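Local coordinates for protein short chain dehydrogenase (Mycobacterium smegmatis, PDB 3UCX) that probably acts as an oxidoreductase of the short-chain dehydrogenase family, built on a Rossmann-type fold, with its substrate not established, at residues G35-A41 with R60-V65; L78-T82 with L127-F131. One frame throughout, in Å; residues are numbered along the deposited sequence.

Contact 1 (G35-A41 with R60-V65); sequences GADLVLA and RRALSV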
loop_
_atom_site.group_PDB
_atom_site.type_symbol
_atom_site.label_atom_id
_atom_site.label_comp_id
_atom_site.label_asym_id
_atom_site.label_seq_id
_atom_site.Cartn_x
_atom_site.Cartn_y
_atom_site.Cartn_z
ATOM N N GLY A 35 6.648 9.886 -33.240
ATOM C CA GLY A 35 7.412 9.144 -34.239
ATOM C C GLY A 35 7.055 7.679 -34.403
ATOM O O GLY A 35 7.723 6.972 -35.166
ATOM N N ALA A 36 6.015 7.210 -33.702
ATOM C CA ALA A 36 5.609 5.796 -33.776
ATOM C C ALA A 36 4.706 5.532 -34.974
ATOM O O ALA A 36 3.973 6.419 -35.419
ATOM C CB ALA A 36 4.899 5.355 -32.477
ATOM N N ASP A 37 4.787 4.312 -35.512
ATOM C CA ASP A 37 3.742 3.777 -36.363
ATOM C C ASP A 37 2.823 2.935 -35.520
ATOM O O ASP A 37 3.265 2.338 -34.548
ATOM C CB ASP A 37 4.328 2.922 -37.478
ATOM C CG ASP A 37 5.121 3.743 -38.466
ATOM O OD1 ASP A 37 4.631 4.804 -38.905
ATOM O OD2 ASP A 37 6.250 3.336 -38.779
ATOM N N LEU A 38 1.556 2.864 -35.916
ATOM C CA LEU A 38 0.516 2.303 -35.072
ATOM C C LEU A 38 -0.129 1.061 -35.639
ATOM O O LEU A 38 -0.305 0.930 -36.846
ATOM C CB LEU A 38 -0.598 3.340 -34.856
ATOM C CG LEU A 38 -0.416 4.420 -33.788
ATOM C CD1 LEU A 38 -0.561 3.825 -32.396
ATOM C CD2 LEU A 38 0.901 5.155 -33.944
ATOM N N VAL A 39 -0.531 0.187 -34.728
ATOM C CA VAL A 39 -1.555 -0.817 -34.958
ATOM C C VAL A 39 -2.729 -0.450 -34.071
ATOM O O VAL A 39 -2.566 -0.293 -32.856
ATOM C CB VAL A 39 -1.069 -2.239 -34.586
ATOM C CG1 VAL A 39 -2.195 -3.240 -34.768
ATOM C CG2 VAL A 39 0.161 -2.598 -35.420
ATOM N N LEU A 40 -3.897 -0.289 -34.677
ATOM C CA LEU A 40 -5.112 0.043 -33.950
ATOM C C LEU A 40 -6.074 -1.142 -33.962
ATOM O O LEU A 40 -6.469 -1.647 -35.031
ATOM C CB LEU A 40 -5.769 1.291 -34.571
ATOM C CG LEU A 40 -4.866 2.515 -34.749
ATOM C CD1 LEU A 40 -5.548 3.616 -35.567
ATOM C CD2 LEU A 40 -4.347 3.046 -33.416
ATOM N N ALA A 41 -6.463 -1.579 -32.774
ATOM C CA ALA A 41 -7.333 -2.732 -32.613
ATOM C C ALA A 41 -8.565 -2.331 -31.782
ATOM O O ALA A 41 -8.448 -1.676 -30.756
ATOM C CB ALA A 41 -6.579 -3.889 -31.970
ATOM N N ARG A 60 2.882 9.358 -40.289
ATOM C CA ARG A 60 3.193 7.979 -39.880
ATOM C C ARG A 60 2.176 7.004 -40.456
ATOM O O ARG A 60 1.235 7.403 -41.134
ATOM C CB ARG A 60 3.206 7.867 -38.347
ATOM C CG ARG A 60 4.162 8.808 -37.646
ATOM C CD ARG A 60 5.580 8.753 -38.166
ATOM N NE ARG A 60 6.163 7.414 -38.194
ATOM C CZ ARG A 60 7.475 7.166 -38.289
ATOM N NH1 ARG A 60 8.356 8.164 -38.367
ATOM N NH2 ARG A 60 7.920 5.907 -38.299
ATOM N N ARG A 61 2.346 5.716 -40.169
ATOM C CA ARG A 61 1.438 4.706 -40.682
ATOM C C ARG A 61 0.525 4.152 -39.606
ATOM O O ARG A 61 0.890 4.087 -38.418
ATOM C CB ARG A 61 2.229 3.575 -41.343
ATOM C CG ARG A 61 2.842 3.990 -42.677
ATOM C CD ARG A 61 3.790 2.920 -43.179
ATOM N NE ARG A 61 4.884 2.698 -42.228
ATOM C CZ ARG A 61 5.661 1.618 -42.202
ATOM N NH1 ARG A 61 5.493 0.634 -43.080
ATOM N NH2 ARG A 61 6.616 1.521 -41.288
ATOM N N ALA A 62 -0.675 3.765 -40.022
ATOM C CA ALA A 62 -1.626 3.123 -39.121
ATOM C C ALA A 62 -2.202 1.862 -39.776
ATOM O O ALA A 62 -2.706 1.920 -40.893
ATOM C CB ALA A 62 -2.740 4.094 -38.748
ATOM N N LEU A 63 -2.104 0.726 -39.086
ATOM C CA LEU A 63 -2.789 -0.497 -39.484
ATOM C C LEU A 63 -4.012 -0.665 -38.591
ATOM O O LEU A 63 -3.874 -0.765 -37.355
ATOM C CB LEU A 63 -1.863 -1.703 -39.300
ATOM C CG LEU A 63 -2.392 -3.092 -39.673
ATOM C CD1 LEU A 63 -2.452 -3.234 -41.193
ATOM C CD2 LEU A 63 -1.500 -4.170 -39.052
ATOM N N SER A 64 -5.194 -0.735 -39.205
ATOM C CA SER A 64 -6.441 -0.897 -38.461
ATOM C C SER A 64 -6.899 -2.336 -38.596
ATOM O O SER A 64 -7.017 -2.837 -39.714
ATOM C CB SER A 64 -7.530 0.044 -38.995
ATOM O OG SER A 64 -7.122 1.391 -38.834
ATOM N N VAL A 65 -7.128 -2.998 -37.463
ATOM C CA VAL A 65 -7.542 -4.398 -37.463
ATOM C C VAL A 65 -8.694 -4.636 -36.495
ATOM O O VAL A 65 -8.522 -4.581 -35.278
ATOM C CB VAL A 65 -6.382 -5.359 -37.097
ATOM C CG1 VAL A 65 -6.815 -6.807 -37.288
ATOM C CG2 VAL A 65 -5.131 -5.054 -37.913
HETATM O O HOH W 1 6.400 5.415 -41.042
#

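Contact 2 (L78-T82 with L127-F131); sequences LVDET and LIQGF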
loop_
_atom_site.group_PDB
_atom_site.type_symbol
_atom_site.label_atom_id
_atom_site.label_comp_id
_atom_site.label_asym_id
_atom_site.label_seq_id
_atom_site.Cartn_x
_atom_site.Cartn_y
_atom_site.Cartn_z
ATOM N N LEU A 78 -4.771 -10.646 -35.500
ATOM C CA LEU A 78 -4.125 -9.338 -35.223
ATOM C C LEU A 78 -2.593 -9.422 -35.183
ATOM O O LEU A 78 -1.907 -8.598 -35.766
ATOM C CB LEU A 78 -4.636 -8.761 -33.899
ATOM C CG LEU A 78 -3.977 -7.495 -33.353
ATOM C CD1 LEU A 78 -4.252 -6.306 -34.273
ATOM C CD2 LEU A 78 -4.465 -7.221 -31.923
ATOM N N VAL A 79 -2.063 -10.419 -34.488
ATOM C CA VAL A 79 -0.620 -10.634 -34.440
ATOM C C VAL A 79 -0.075 -10.900 -35.852
ATOM O O VAL A 79 0.903 -10.295 -36.266
ATOM C CB VAL A 79 -0.250 -11.798 -33.492
ATOM C CG1 VAL A 79 1.248 -12.093 -33.544
ATOM C CG2 VAL A 79 -0.688 -11.470 -32.065
ATOM N N ASP A 80 -0.718 -11.798 -36.585
ATOM C CA ASP A 80 -0.255 -12.131 -37.933
ATOM C C ASP A 80 -0.264 -10.899 -38.850
ATOM O O ASP A 80 0.720 -10.626 -39.551
ATOM C CB ASP A 80 -1.078 -13.282 -38.533
ATOM C CG ASP A 80 -0.786 -14.632 -37.883
ATOM O OD1 ASP A 80 0.288 -14.804 -37.259
ATOM O OD2 ASP A 80 -1.646 -15.545 -37.986
ATOM N N GLU A 81 -1.327 -10.103 -38.785
ATOM C CA GLU A 81 -1.422 -8.914 -39.653
ATOM C C GLU A 81 -0.370 -7.871 -39.293
ATOM O O GLU A 81 0.245 -7.261 -40.168
ATOM C CB GLU A 81 -2.827 -8.320 -39.619
ATOM C CG GLU A 81 -3.857 -9.167 -40.355
ATOM C CD GLU A 81 -3.612 -9.221 -41.852
ATOM O OE1 GLU A 81 -3.476 -8.160 -42.487
ATOM O OE2 GLU A 81 -3.537 -10.335 -42.389
ATOM N N THR A 82 -0.137 -7.691 -37.997
ATOM C CA THR A 82 0.903 -6.784 -37.515
ATOM C C THR A 82 2.293 -7.190 -37.977
ATOM O O THR A 82 3.096 -6.362 -38.399
ATOM C CB THR A 82 0.875 -6.745 -35.966
ATOM O OG1 THR A 82 -0.385 -6.217 -35.539
ATOM C CG2 THR A 82 2.010 -5.899 -35.411
ATOM N N LEU A 127 -3.685 -10.559 -25.536
ATOM C CA LEU A 127 -2.872 -9.616 -26.318
ATOM C C LEU A 127 -1.404 -9.663 -25.985
ATOM O O LEU A 127 -0.561 -9.709 -26.873
ATOM C CB LEU A 127 -3.323 -8.167 -26.102
ATOM C CG LEU A 127 -4.144 -7.532 -27.194
ATOM C CD1 LEU A 127 -3.411 -7.592 -28.539
ATOM C CD2 LEU A 127 -5.425 -8.340 -27.207
ATOM N N ILE A 128 -1.105 -9.586 -24.693
ATOM C CA ILE A 128 0.263 -9.584 -24.213
ATOM C C ILE A 128 0.948 -10.878 -24.627
ATOM O O ILE A 128 2.081 -10.839 -25.099
ATOM C CB ILE A 128 0.356 -9.361 -22.693
ATOM C CG1 ILE A 128 -0.091 -7.908 -22.340
ATOM C CG2 ILE A 128 1.763 -9.654 -22.191
ATOM C CD1 ILE A 128 -0.502 -7.682 -20.898
ATOM N N GLN A 129 0.267 -12.007 -24.458
ATOM C CA GLN A 129 0.837 -13.299 -24.816
ATOM C C GLN A 129 1.061 -13.420 -26.319
ATOM O O GLN A 129 2.130 -13.887 -26.763
ATOM C CB GLN A 129 -0.040 -14.436 -24.283
ATOM C CG GLN A 129 -0.001 -14.483 -22.758
ATOM C CD GLN A 129 -0.757 -15.635 -22.119
ATOM O OE1 GLN A 129 -1.728 -16.163 -22.691
ATOM N NE2 GLN A 129 -0.322 -16.026 -20.913
ATOM N N GLY A 130 0.069 -12.981 -27.106
ATOM C CA GLY A 130 0.174 -12.980 -28.555
ATOM C C GLY A 130 1.376 -12.215 -29.066
ATOM O O GLY A 130 2.045 -12.642 -30.013
ATOM N N PHE A 131 1.648 -11.083 -28.434
ATOM C CA PHE A 131 2.786 -10.254 -28.799
ATOM C C PHE A 131 4.057 -10.494 -27.989
ATOM O O PHE A 131 5.022 -9.767 -28.143
ATOM C CB PHE A 131 2.360 -8.777 -28.769
ATOM C CG PHE A 131 1.529 -8.384 -29.973
ATOM C CD1 PHE A 131 2.077 -8.398 -31.234
ATOM C CD2 PHE A 131 0.202 -8.027 -29.835
ATOM C CE1 PHE A 131 1.333 -8.039 -32.343
ATOM C CE2 PHE A 131 -0.553 -7.658 -30.929
ATOM C CZ PHE A 131 0.003 -7.677 -32.191
#

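Contact 1 (G35-A41 with R60-V65)
In the Rossmann-type sheet of this dehydrogenase, strands 37-42 and 62-66 run parallel as the two strands of a right-handed beta-alpha-beta crossover, and Asp-37 meets Arg-60 and Arg-61 where they begin. The carboxylate is gripped from both faces. Arg-60 comes side-on, with NE 3.1 Å from Asp-37 OD1 and NH2 3.1 Å from Asp-37 OD2. Its chain bends at chi2 (-52°) and again at chi3, folding the guanidinium back to the acid. From the opposite face, the backbone N of Arg-61 gives OD1 of Asp-37 a nearly straight bond of 2.8 Å, and NH2 of Arg-61 reaches Asp-37 OD2 at 3.1 Å, with the guanidinium plane almost perpendicular to the carboxylate. Gly-35 O lies over the Arg-60 guanidinium, 3.1 Å from CZ of Arg-60. Gly-35 itself, at positive phi, closes the Schellman motif of the preceding helix. Beyond the charges, parallel pairing takes over: Leu-38 N bonds to Arg-61 O, and Leu-40 N to Leu-63 O at 2.7 Å. Leu-38 and Leu-40 share one face with Ala-62 and Ser-64, whose small side chains suit close packing against helix 45-57; Val-39 and Leu-63 occupy the other. Four bonds from two arginines thus hold the buried Asp-37 carboxylate against rotation, and the positive charges around it would be expected to favour its ionised form.

Contact 2 (L78-T82 with L127-F131)
The ring of Phe-131 lies against Val-79, in the packing of helix 72-85 beside the C-terminal end of helix 110-130, two helices on one side of the Rossmann-type sheet. Val-79 CG2 sits over the middle of one ring face, 3.9 Å from the centroid and 10° off the normal, a CH-pi contact. With CG1 anti to the backbone N (chi1 175°), the valine turns CG2 to the ring while both methyls also rest near Gly-130 O. Gly-130, with no side chain, lets the two helices approach closely here, its CA 6.4 Å from CA of Val-79. The rim of the ring is lined by other residues of helix 72-85: Leu-78 CD2 comes to 4.1 Å from Phe-131 CE2, its side chain crossing the phenylalanine at about a right angle. Beside it, CD1 of Leu-127 meets Leu-78 CD2 at 3.6 Å, a close methyl-to-methyl contact, and also lies at the edge of the Phe-131 ring. The inner side of this cluster reaches Val-39 and Val-92 on the sheet. Threonine fits another part of the edge, since it offers carbon to the ring and can spend its hydroxyl within its own helix: OG1 of Thr-82, 3.7 Å from Phe-131 CZ, donates to Leu-78 O at 2.8 Å.

From the N terminus, strand 37-42 is followed by helix 45-57 and then strand 62-66, so contact 1 closes the crossover by pairing the two strands at one edge of the sheet within this chain. Helix 72-85 comes next, and contact 2 closes a longer loop, through strand 91-94, onto the end of helix 110-130. The two loops stand in series and neither nest nor cross. They meet in space, with centres about 13 Å apart: Val-39 and Val-65 touch Leu-78, and Val-39 also touches Thr-82. Helix 72-85 therefore packs on the paired strands of contact 1 while joining helix 110-130 through contact 2.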